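Local structure of ADP-ribosylating toxin CARDS (Mycoplasma pneumoniae, 4TLV) at residues F315-L328 / Q430-V442. The protein transfers the ADP-ribosyl group from NAD(+) to multiple target proteins in vitro and causes vacuolization of mammalian cells, acting as the main virulence factor of the bacterium. Residues are numbered along the deposited sequence; the frame is centred on the assembly and turned at random.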
# COMPACT_ATOMS: atom_id res chain seq x y z
N PHE A 315 15.98 3.95 10.48
CA PHE A 315 14.67 4.01 9.84
C PHE A 315 14.81 3.88 8.34
O PHE A 315 15.89 4.11 7.78
CB PHE A 315 13.95 5.33 10.15
CG PHE A 315 13.70 5.55 11.63
CD1 PHE A 315 14.70 6.05 12.44
CD2 PHE A 315 12.47 5.25 12.19
CE1 PHE A 315 14.49 6.25 13.80
CE2 PHE A 315 12.24 5.45 13.56
CZ PHE A 315 13.27 5.96 14.36
N PHE A 316 13.72 3.49 7.68
CA PHE A 316 13.66 3.55 6.23
C PHE A 316 12.28 4.00 5.78
O PHE A 316 11.30 3.84 6.51
CB PHE A 316 14.05 2.20 5.59
CG PHE A 316 13.15 1.05 5.98
CD1 PHE A 316 11.98 0.81 5.26
CD2 PHE A 316 13.51 0.18 6.99
CE1 PHE A 316 11.16 -0.27 5.59
CE2 PHE A 316 12.70 -0.91 7.33
CZ PHE A 316 11.51 -1.12 6.63
N TRP A 317 12.22 4.58 4.59
CA TRP A 317 10.98 5.05 4.01
C TRP A 317 10.67 4.05 2.89
O TRP A 317 11.50 3.85 2.00
CB TRP A 317 11.20 6.46 3.45
CG TRP A 317 9.97 7.16 2.90
CD1 TRP A 317 8.69 7.08 3.37
CD2 TRP A 317 9.95 8.05 1.79
NE1 TRP A 317 7.86 7.87 2.59
CE2 TRP A 317 8.61 8.48 1.62
CE3 TRP A 317 10.93 8.53 0.91
CZ2 TRP A 317 8.23 9.35 0.60
CZ3 TRP A 317 10.56 9.41 -0.09
CH2 TRP A 317 9.21 9.81 -0.24
N ASP A 318 9.50 3.41 2.95
CA ASP A 318 9.16 2.36 1.97
C ASP A 318 8.16 2.80 0.90
O ASP A 318 7.69 3.93 0.90
CB ASP A 318 8.71 1.06 2.68
CG ASP A 318 7.30 1.17 3.29
OD1 ASP A 318 6.49 2.04 2.90
OD2 ASP A 318 6.98 0.34 4.17
N VAL A 319 7.83 1.90 -0.02
CA VAL A 319 7.01 2.25 -1.18
C VAL A 319 5.54 2.43 -0.84
O VAL A 319 4.77 2.92 -1.67
CB VAL A 319 7.11 1.19 -2.29
CG1 VAL A 319 8.43 1.35 -3.06
CG2 VAL A 319 6.98 -0.22 -1.68
N TYR A 320 5.15 2.08 0.39
CA TYR A 320 3.81 2.40 0.89
C TYR A 320 3.83 3.78 1.55
O TYR A 320 2.84 4.22 2.11
CB TYR A 320 3.34 1.35 1.91
CG TYR A 320 3.15 -0.01 1.29
CD1 TYR A 320 2.05 -0.28 0.49
CD2 TYR A 320 4.07 -1.01 1.48
CE1 TYR A 320 1.88 -1.53 -0.11
CE2 TYR A 320 3.91 -2.25 0.89
CZ TYR A 320 2.81 -2.50 0.10
OH TYR A 320 2.65 -3.74 -0.48
N GLN A 321 4.98 4.45 1.45
CA GLN A 321 5.20 5.77 2.05
C GLN A 321 5.42 5.76 3.57
O GLN A 321 5.36 6.81 4.20
CB GLN A 321 4.08 6.76 1.69
CG GLN A 321 3.96 7.06 0.20
CD GLN A 321 2.92 8.14 -0.11
OE1 GLN A 321 1.83 7.75 -0.73
NE2 GLN A 321 3.10 9.32 0.24
N ARG A 322 5.69 4.59 4.15
CA ARG A 322 5.82 4.49 5.60
C ARG A 322 7.25 4.72 6.01
O ARG A 322 8.18 4.33 5.31
CB ARG A 322 5.37 3.12 6.09
CG ARG A 322 3.95 2.73 5.63
CD ARG A 322 3.62 1.30 6.10
NE ARG A 322 4.45 0.30 5.45
CZ ARG A 322 4.20 -1.01 5.49
NH1 ARG A 322 3.14 -1.46 6.14
NH2 ARG A 322 5.03 -1.88 4.90
N ILE A 323 7.44 5.36 7.15
CA ILE A 323 8.77 5.44 7.74
C ILE A 323 8.83 4.40 8.85
O ILE A 323 8.17 4.55 9.88
CB ILE A 323 9.04 6.85 8.31
CG1 ILE A 323 8.91 7.90 7.21
CG2 ILE A 323 10.42 6.91 8.97
CD1 ILE A 323 8.76 9.34 7.73
N CYS A 324 9.60 3.33 8.64
CA CYS A 324 9.59 2.18 9.55
C CYS A 324 10.90 2.06 10.31
O CYS A 324 11.97 2.36 9.77
CB CYS A 324 9.42 0.87 8.77
SG CYS A 324 8.03 0.79 7.65
N LEU A 325 10.82 1.59 11.56
CA LEU A 325 12.00 1.18 12.32
C LEU A 325 12.55 -0.07 11.66
O LEU A 325 11.79 -0.93 11.22
CB LEU A 325 11.63 0.81 13.75
CG LEU A 325 11.84 1.81 14.87
CD1 LEU A 325 11.52 1.15 16.23
CD2 LEU A 325 13.27 2.36 14.85
N LYS A 326 13.88 -0.19 11.62
CA LYS A 326 14.52 -1.31 10.95
C LYS A 326 14.11 -2.67 11.52
O LYS A 326 13.76 -3.57 10.76
CB LYS A 326 16.05 -1.19 11.00
CG LYS A 326 16.79 -2.43 10.49
CD LYS A 326 18.30 -2.27 10.72
CE LYS A 326 19.06 -3.55 10.41
NZ LYS A 326 18.88 -3.94 9.00
N ASP A 327 14.17 -2.83 12.84
CA ASP A 327 14.02 -4.18 13.42
C ASP A 327 12.59 -4.51 13.81
O ASP A 327 11.83 -3.66 14.28
CB ASP A 327 14.93 -4.37 14.64
CG ASP A 327 16.41 -4.32 14.28
OD1 ASP A 327 16.85 -5.12 13.43
OD2 ASP A 327 17.12 -3.46 14.84
N LEU A 328 12.23 -5.78 13.65
CA LEU A 328 10.97 -6.31 14.17
C LEU A 328 11.02 -6.45 15.68
O LEU A 328 12.10 -6.66 16.25
CB LEU A 328 10.71 -7.69 13.56
CG LEU A 328 10.63 -7.70 12.03
CD1 LEU A 328 10.34 -9.12 11.52
CD2 LEU A 328 9.55 -6.73 11.54
N GLN A 430 19.91 7.77 0.48
CA GLN A 430 18.85 6.83 0.12
C GLN A 430 17.66 6.89 1.08
O GLN A 430 16.57 6.45 0.74
CB GLN A 430 19.36 5.40 -0.03
CG GLN A 430 19.70 4.71 1.27
CD GLN A 430 20.19 3.31 1.02
OE1 GLN A 430 19.45 2.32 1.51
NE2 GLN A 430 21.22 3.11 0.36
N PHE A 431 17.84 7.48 2.26
CA PHE A 431 16.70 7.60 3.15
C PHE A 431 15.52 8.30 2.49
O PHE A 431 14.36 7.91 2.68
CB PHE A 431 17.03 8.30 4.48
CG PHE A 431 15.84 8.36 5.39
CD1 PHE A 431 15.36 7.21 5.98
CD2 PHE A 431 15.16 9.55 5.60
CE1 PHE A 431 14.23 7.25 6.80
CE2 PHE A 431 14.05 9.58 6.41
CZ PHE A 431 13.58 8.42 7.01
N VAL A 432 15.79 9.34 1.70
CA VAL A 432 14.72 10.13 1.11
C VAL A 432 14.22 9.57 -0.22
O VAL A 432 13.73 10.31 -1.08
CB VAL A 432 15.11 11.62 1.00
CG1 VAL A 432 15.39 12.18 2.41
CG2 VAL A 432 16.31 11.80 0.09
N THR A 433 14.31 8.25 -0.37
CA THR A 433 13.76 7.51 -1.49
C THR A 433 12.96 6.33 -0.93
O THR A 433 13.18 5.92 0.19
CB THR A 433 14.86 6.98 -2.42
OG1 THR A 433 15.63 6.00 -1.73
CG2 THR A 433 15.79 8.13 -2.87
N MET A 434 12.05 5.78 -1.72
CA MET A 434 11.17 4.73 -1.21
C MET A 434 11.67 3.34 -1.59
O MET A 434 11.65 2.96 -2.76
CB MET A 434 9.73 4.98 -1.73
CG MET A 434 9.05 6.16 -1.07
SD MET A 434 7.54 6.62 -1.93
CE MET A 434 8.17 7.78 -3.09
N ARG A 435 12.10 2.58 -0.59
CA ARG A 435 12.68 1.26 -0.81
C ARG A 435 11.57 0.21 -0.76
O ARG A 435 10.46 0.49 -0.30
CB ARG A 435 13.73 0.94 0.26
CG ARG A 435 13.15 0.67 1.67
CD ARG A 435 14.18 -0.06 2.60
NE ARG A 435 15.40 0.74 2.77
CZ ARG A 435 16.43 0.41 3.55
NH1 ARG A 435 16.39 -0.70 4.26
NH2 ARG A 435 17.49 1.22 3.62
N ALA A 436 11.87 -0.99 -1.23
CA ALA A 436 10.91 -2.09 -1.18
C ALA A 436 10.49 -2.36 0.28
O ALA A 436 11.28 -2.20 1.20
CB ALA A 436 11.49 -3.36 -1.84
N ALA A 437 9.24 -2.75 0.46
CA ALA A 437 8.68 -2.98 1.78
C ALA A 437 9.11 -4.32 2.35
O ALA A 437 9.46 -5.23 1.61
CB ALA A 437 7.15 -2.91 1.70
N SER A 438 9.06 -4.45 3.67
CA SER A 438 9.51 -5.68 4.33
C SER A 438 8.38 -6.44 5.03
O SER A 438 8.53 -7.62 5.33
CB SER A 438 10.63 -5.40 5.32
OG SER A 438 10.13 -4.71 6.45
N THR A 439 7.28 -5.75 5.31
CA THR A 439 6.07 -6.40 5.82
C THR A 439 4.84 -5.89 5.10
O THR A 439 4.82 -4.77 4.57
CB THR A 439 5.88 -6.22 7.34
OG1 THR A 439 5.62 -4.83 7.65
CG2 THR A 439 7.12 -6.75 8.12
N PHE A 440 3.81 -6.73 5.08
CA PHE A 440 2.63 -6.46 4.26
C PHE A 440 1.34 -6.71 5.03
O PHE A 440 0.50 -7.51 4.63
CB PHE A 440 2.71 -7.34 3.02
CG PHE A 440 4.00 -7.16 2.26
CD1 PHE A 440 5.12 -7.92 2.58
CD2 PHE A 440 4.10 -6.23 1.25
CE1 PHE A 440 6.31 -7.77 1.89
CE2 PHE A 440 5.30 -6.06 0.56
CZ PHE A 440 6.40 -6.82 0.88
N PHE A 441 1.20 -6.02 6.16
CA PHE A 441 0.02 -6.16 7.01
C PHE A 441 -1.06 -5.17 6.62
O PHE A 441 -0.78 -3.98 6.43
CB PHE A 441 0.38 -5.89 8.48
CG PHE A 441 1.56 -6.67 8.99
CD1 PHE A 441 1.85 -7.95 8.50
CD2 PHE A 441 2.37 -6.15 9.99
CE1 PHE A 441 2.94 -8.67 8.98
CE2 PHE A 441 3.45 -6.87 10.49
CZ PHE A 441 3.73 -8.13 9.99
N VAL A 442 -2.30 -5.66 6.50
CA VAL A 442 -3.46 -4.78 6.28
C VAL A 442 -4.25 -4.66 7.57
O VAL A 442 -4.51 -5.67 8.24
CB VAL A 442 -4.44 -5.35 5.21
CG1 VAL A 442 -5.61 -4.37 4.98
CG2 VAL A 442 -3.71 -5.62 3.90
O HOH W 1 14.28 4.97 2.70
O HOH W 2 8.25 -2.09 5.03
O HOH W 3 2.94 -4.10 7.22
O HOH W 4 11.82 -4.86 8.62
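Met-434 lays its side chain across one face of the Trp-317 indole: CG sits 3.4 Å from the centroid of the six-membered ring, almost on the ring normal, and SD follows over the same face in a Met-aromatic contact. A bend at chi3 brings CE back to the indole rim at CH2. The rim also fits into the turn of 430-442, CZ3 meeting the carbonyl O of Val-432. Beside it the Phe-431 ring pushes its edge into a hollow between Phe-315 O and Ile-323 CG2, while strand 364-368 touches both aromatics through Met-366.

Next along the chain, Arg-435 N donates to Trp-317 O (2.9 Å, 166°), part of a single bridge between Asp-318 and Arg-435. The Arg-435 side chain folds back over Phe-316: its guanidinium face rests on Phe-316 CB, and its plane is 9° from that of the Phe-316 ring, which CD meets obliquely; NH2 reaches on to the Glu-273 carbonyl of the KELED motif.

At the 318-321 turn the knob is Ala-437, whose CB presses the Tyr-320 ring edge at CE2 (3.4 Å). Tyr-320 OH in turn meets the edge of Phe-440 at CD2.

Arg-322 holds Asp-318 OD2 through NE (2.8 Å) and NH2, and the same NH2 reaches Thr-439 O (2.9 Å, 163°), both acceptors near the guanidinium plane. Water 2 joins OD2 to Ser-438 N, and water 3 joins Arg-322 NH1 to Thr-439 OG1 and Phe-441 N.

The hairpin of the D2 beta-trefoil is thus fitted against the chain leading into D3. At the Trp-317 end the apolar fit of Met-434 goes together with backbone bonding, direct and through water 1; at the other, the paired carboxylate probably offsets the buried guanidinium charge and fixes the turn of its plane, so that its remaining N-H groups are directed at the D2-D3 junction.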